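Local coordinates for protein O-methyltransferase family 2 (Planctopirus limnophila, PDB 5I2H) that probably transfers a methyl group from S-adenosyl-L-methionine to a hydroxyl oxygen of its substrate, and is captured here with the flavone apigenin bound, at residues Arg282-Ala287 against Ala340-Lys345; Leu297-Val302 against Glu333-Trp338. All coordinates share one frame; numbering follows the deposited sequence.

Interaction 1: residues Arg282-Ala287 against Ala340-Lys345; sequences RLVAKA and AGADLK. With FMT (formic acid), chain H.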
# COMPACT_ATOMS: atom_id res chain seq x y z
N ARG A 282 19.90 9.55 25.06
CA ARG A 282 21.30 9.96 25.08
C ARG A 282 21.52 11.15 24.16
O ARG A 282 22.16 12.14 24.55
CB ARG A 282 22.19 8.77 24.66
CG ARG A 282 23.70 9.10 24.53
CD ARG A 282 24.48 8.88 25.84
NE ARG A 282 24.03 9.83 26.83
CZ ARG A 282 24.53 11.05 26.96
NH1 ARG A 282 25.50 11.48 26.15
NH2 ARG A 282 24.04 11.86 27.89
N LEU A 283 20.98 11.09 22.92
CA LEU A 283 21.24 12.17 21.96
C LEU A 283 20.57 13.46 22.42
O LEU A 283 21.16 14.55 22.32
CB LEU A 283 20.75 11.78 20.56
CG LEU A 283 21.22 12.74 19.47
CD1 LEU A 283 22.75 12.88 19.41
CD2 LEU A 283 20.70 12.27 18.13
N VAL A 284 19.35 13.36 22.96
CA VAL A 284 18.65 14.54 23.45
C VAL A 284 19.42 15.17 24.60
O VAL A 284 19.61 16.40 24.64
CB VAL A 284 17.21 14.17 23.86
CG1 VAL A 284 16.59 15.31 24.66
CG2 VAL A 284 16.35 13.88 22.60
N ALA A 285 19.93 14.34 25.52
CA ALA A 285 20.73 14.85 26.64
C ALA A 285 22.01 15.55 26.16
O ALA A 285 22.35 16.64 26.64
CB ALA A 285 21.08 13.71 27.59
N LYS A 286 22.73 14.93 25.23
CA LYS A 286 24.00 15.52 24.78
C LYS A 286 23.75 16.86 24.09
O LYS A 286 24.44 17.86 24.36
CB LYS A 286 24.74 14.54 23.85
CG LYS A 286 26.07 15.07 23.28
CD LYS A 286 26.90 13.91 22.58
CE LYS A 286 28.27 14.39 22.09
NZ LYS A 286 28.11 15.40 20.99
N ALA A 287 22.77 16.89 23.20
CA ALA A 287 22.42 18.16 22.55
C ALA A 287 22.05 19.23 23.58
O ALA A 287 22.51 20.37 23.49
CB ALA A 287 21.29 17.95 21.54
N ALA A 340 11.64 16.02 28.80
CA ALA A 340 11.53 16.22 30.25
C ALA A 340 12.68 15.57 31.00
O ALA A 340 13.11 16.08 32.04
CB ALA A 340 10.20 15.65 30.76
N GLY A 341 13.20 14.44 30.49
CA GLY A 341 14.33 13.82 31.14
C GLY A 341 15.61 14.61 30.99
O GLY A 341 16.54 14.41 31.77
N ALA A 342 15.70 15.48 30.00
CA ALA A 342 16.85 16.34 29.81
C ALA A 342 16.66 17.69 30.49
O ALA A 342 17.50 18.58 30.36
CB ALA A 342 17.15 16.50 28.31
N ASP A 343 15.54 17.87 31.18
CA ASP A 343 15.24 19.06 31.95
C ASP A 343 14.98 20.27 31.07
O ASP A 343 15.00 21.40 31.56
CB ASP A 343 16.35 19.33 32.99
CG ASP A 343 16.38 18.26 34.08
OD1 ASP A 343 15.28 17.81 34.47
OD2 ASP A 343 17.48 17.85 34.52
N LEU A 344 14.73 20.05 29.78
CA LEU A 344 14.20 21.06 28.87
C LEU A 344 12.74 21.37 29.20
O LEU A 344 12.03 20.55 29.77
CB LEU A 344 14.25 20.54 27.45
CG LEU A 344 15.59 20.36 26.78
CD1 LEU A 344 15.41 19.43 25.60
CD2 LEU A 344 15.99 21.71 26.28
N LYS A 345 12.28 22.53 28.77
CA LYS A 345 10.87 22.89 28.90
C LYS A 345 10.18 22.75 27.54
O LYS A 345 10.58 23.41 26.58
CB LYS A 345 10.75 24.32 29.41
CG LYS A 345 9.35 24.85 29.57
CD LYS A 345 9.45 26.33 29.95
CE LYS A 345 8.78 26.65 31.30
NZ LYS A 345 7.34 26.30 31.29
C FMT H . 21.23 9.67 28.95
O1 FMT H . 21.81 10.60 29.58
O2 FMT H . 21.75 8.72 28.31
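V284 and A342 meet methyl to methyl where helix 277-289 passes the chain leaving helix 332-341, a compact example of how small apolar groups let a helix lie close to a turn. CG1 of V284 reaches CB of A342 at 3.9 Å, and it can do so because this branch stands opposite the backbone N (chi1 167°). CG1 of V284 also lies a looser 4.4 Å from CD1 of L344, so one valine branch faces both residues. Beside it, CB of A342 comes to 4.3 Å from CA of A285; the small residues keep the backbones close, with CA of A285 and CA of A342 5.2 Å apart.

The second segment is shaped by a Schellman motif: D343 takes a positive phi (69°) just after the helix, and the chain turns so that A342 and L344, on the two sides of it in sequence, both direct their CB toward the helix.

Near the solvent side, R282 holds a formate, probably from the crystallisation liquor, in a two-pronged grip at the guanidinium edge. NE of R282 gives a nearly straight bond to O2 of the formate (2.9 Å). NH2 of R282 gives another to O1 of the formate (3.1 Å). CB of A285 lies 3.8 Å from O1 of the same formate.

In the fold this is plain packing within the methyltransferase domain. T288, one turn on from V284, touches both A342 and L344, while V284 and L344 rest on L297 of strand 296-301; K345 then begins strand 345-351, paired through its backbone with E362 of strand 357-362.

Interaction 2: residues Leu297-Val302 against Glu333-Trp338; sequences LLIHDV and EEYRGW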
# COMPACT_ATOMS: atom_id res chain seq x y z
N LEU A 297 15.97 23.18 21.60
CA LEU A 297 16.08 21.93 20.90
C LEU A 297 14.88 21.83 19.96
O LEU A 297 13.72 21.89 20.41
CB LEU A 297 16.15 20.74 21.87
CG LEU A 297 16.26 19.37 21.20
CD1 LEU A 297 17.62 19.26 20.52
CD2 LEU A 297 16.04 18.28 22.24
N LEU A 298 15.17 21.71 18.68
CA LEU A 298 14.16 21.58 17.63
C LEU A 298 14.15 20.13 17.17
O LEU A 298 15.11 19.67 16.53
CB LEU A 298 14.47 22.51 16.46
CG LEU A 298 14.72 23.98 16.84
CD1 LEU A 298 15.24 24.75 15.60
CD2 LEU A 298 13.57 24.69 17.54
N ILE A 299 13.08 19.41 17.47
CA ILE A 299 12.93 18.04 16.98
C ILE A 299 11.93 18.10 15.84
O ILE A 299 10.81 18.58 16.02
CB ILE A 299 12.45 17.08 18.09
CG1 ILE A 299 13.56 16.92 19.15
CG2 ILE A 299 12.06 15.73 17.52
CD1 ILE A 299 13.05 16.23 20.42
N HIS A 300 12.34 17.62 14.65
CA HIS A 300 11.47 17.64 13.48
C HIS A 300 11.28 16.19 13.05
O HIS A 300 12.24 15.54 12.65
CB HIS A 300 12.06 18.50 12.37
CG HIS A 300 11.18 18.62 11.16
ND1 HIS A 300 11.64 18.33 9.89
CD2 HIS A 300 9.88 18.99 11.01
CE1 HIS A 300 10.67 18.52 9.01
NE2 HIS A 300 9.59 18.92 9.66
N ASP A 301 10.06 15.67 13.17
CA ASP A 301 9.89 14.25 12.92
C ASP A 301 8.41 13.99 12.69
O ASP A 301 7.58 14.92 12.70
CB ASP A 301 10.47 13.41 14.08
CG ASP A 301 11.11 12.13 13.59
OD1 ASP A 301 10.36 11.29 13.04
OD2 ASP A 301 12.35 12.00 13.70
N VAL A 302 8.08 12.74 12.40
CA VAL A 302 6.68 12.36 12.28
C VAL A 302 6.19 11.95 13.66
O VAL A 302 6.99 11.76 14.59
CB VAL A 302 6.48 11.22 11.25
CG1 VAL A 302 6.85 11.73 9.85
CG2 VAL A 302 7.30 9.94 11.66
N GLU A 333 4.15 12.09 23.06
CA GLU A 333 4.35 11.75 24.47
C GLU A 333 5.74 11.14 24.68
O GLU A 333 6.43 11.48 25.66
CB GLU A 333 3.23 10.82 24.93
CG GLU A 333 3.40 10.23 26.30
CD GLU A 333 2.20 9.33 26.67
OE1 GLU A 333 1.03 9.72 26.39
OE2 GLU A 333 2.42 8.23 27.22
N GLU A 334 6.20 10.32 23.73
CA GLU A 334 7.54 9.73 23.84
C GLU A 334 8.62 10.80 23.71
O GLU A 334 9.53 10.88 24.55
CB GLU A 334 7.70 8.60 22.81
CG GLU A 334 6.84 7.39 23.24
CD GLU A 334 6.80 6.25 22.22
OE1 GLU A 334 6.72 6.54 21.00
OE2 GLU A 334 6.81 5.06 22.67
N TYR A 335 8.54 11.66 22.69
CA TYR A 335 9.48 12.78 22.61
C TYR A 335 9.45 13.64 23.89
O TYR A 335 10.52 14.00 24.42
CB TYR A 335 9.19 13.64 21.38
CG TYR A 335 9.59 12.94 20.11
CD1 TYR A 335 10.94 12.65 19.86
CD2 TYR A 335 8.64 12.53 19.18
CE1 TYR A 335 11.34 11.97 18.73
CE2 TYR A 335 9.02 11.87 17.99
CZ TYR A 335 10.38 11.59 17.78
OH TYR A 335 10.78 10.89 16.68
N ARG A 336 8.26 13.92 24.42
CA ARG A 336 8.18 14.76 25.62
C ARG A 336 8.81 14.07 26.83
O ARG A 336 9.39 14.75 27.69
CB ARG A 336 6.73 15.15 25.90
CG ARG A 336 6.20 16.19 24.93
CD ARG A 336 4.93 16.84 25.45
NE ARG A 336 5.23 17.56 26.70
CZ ARG A 336 4.36 18.23 27.44
NH1 ARG A 336 3.08 18.29 27.08
NH2 ARG A 336 4.77 18.83 28.55
N GLY A 337 8.80 12.74 26.85
CA GLY A 337 9.52 12.02 27.90
C GLY A 337 11.01 12.30 27.86
O GLY A 337 11.62 12.60 28.89
N TRP A 338 11.61 12.26 26.67
CA TRP A 338 13.04 12.53 26.54
C TRP A 338 13.34 13.99 26.82
O TRP A 338 14.37 14.31 27.43
CB TRP A 338 13.54 12.13 25.15
CG TRP A 338 13.43 10.67 24.92
CD1 TRP A 338 13.70 9.68 25.83
CD2 TRP A 338 12.96 10.02 23.74
NE1 TRP A 338 13.46 8.46 25.27
CE2 TRP A 338 12.99 8.64 23.99
CE3 TRP A 338 12.54 10.47 22.47
CZ2 TRP A 338 12.60 7.70 23.04
CZ3 TRP A 338 12.14 9.54 21.55
CH2 TRP A 338 12.18 8.16 21.83
O HOH W 1 8.91 9.84 15.02
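I299 sets its CG2 methyl over one face of the Y335 ring, a CH-pi contact that shows how a strand and the helix covering it can be joined by a single aromatic side chain. CG2 of I299 stands 4.3 Å from the centroid of the Y335 ring, displaced toward the rim on the side of CD1 and CE1, and CD1 of I299 follows at 4.2 Å from CD1 of Y335. With its CG beside the backbone N (chi1 -72°), the tyrosine stretches from helix 332-341 toward D301 and V302. I359 of the adjoining strand and L272 also touch it, so this half is closely packed and apolar.

The hydroxyl end is looser and is bridged by one water, although the residues here are buried. OH of Y335 lies 3.3 Å from CG of D301 without a direct hydrogen bond; instead OH of Y335 donates to the water O at 2.7 Å, in the plane of the ring. The water O donates in turn to OD1 of D301 (2.9 Å) and to O of V302 (2.7 Å). A phenylalanine here would keep the ring under I299 but would probably leave the water without its donor, and the water-mediated link to D301 and V302 would be lost.

OD1 of D301 also accepts from V302 N and is hydrogen-bonded to ND1 of H273, which together with the water limits how the carboxylate can turn. The chain of bonds runs from Y335 through the water and D301 to H273 of the apigenin pocket, and so could help to position that histidine.

How the interactions relate
Both contacts use helix 332-341, but at different depths. Interaction 2 is buried, with the helix laid on strand 296-301 near the apigenin pocket; interaction 1 is only partly buried and lies farther from the middle of the chain, where the helix gives way to a turn beside helix 277-289. Their chemistry follows: the outer contact is small and purely aliphatic across its segments, whereas the inner one combines aromatic packing with a water-bridged polar end. The two meet at L297 of the strand, whose CD2 lies 3.6 Å from CD1 of L344 and whose side chain also packs on A287. Together they tie two helices to one strand of the Rossmann-like sheet.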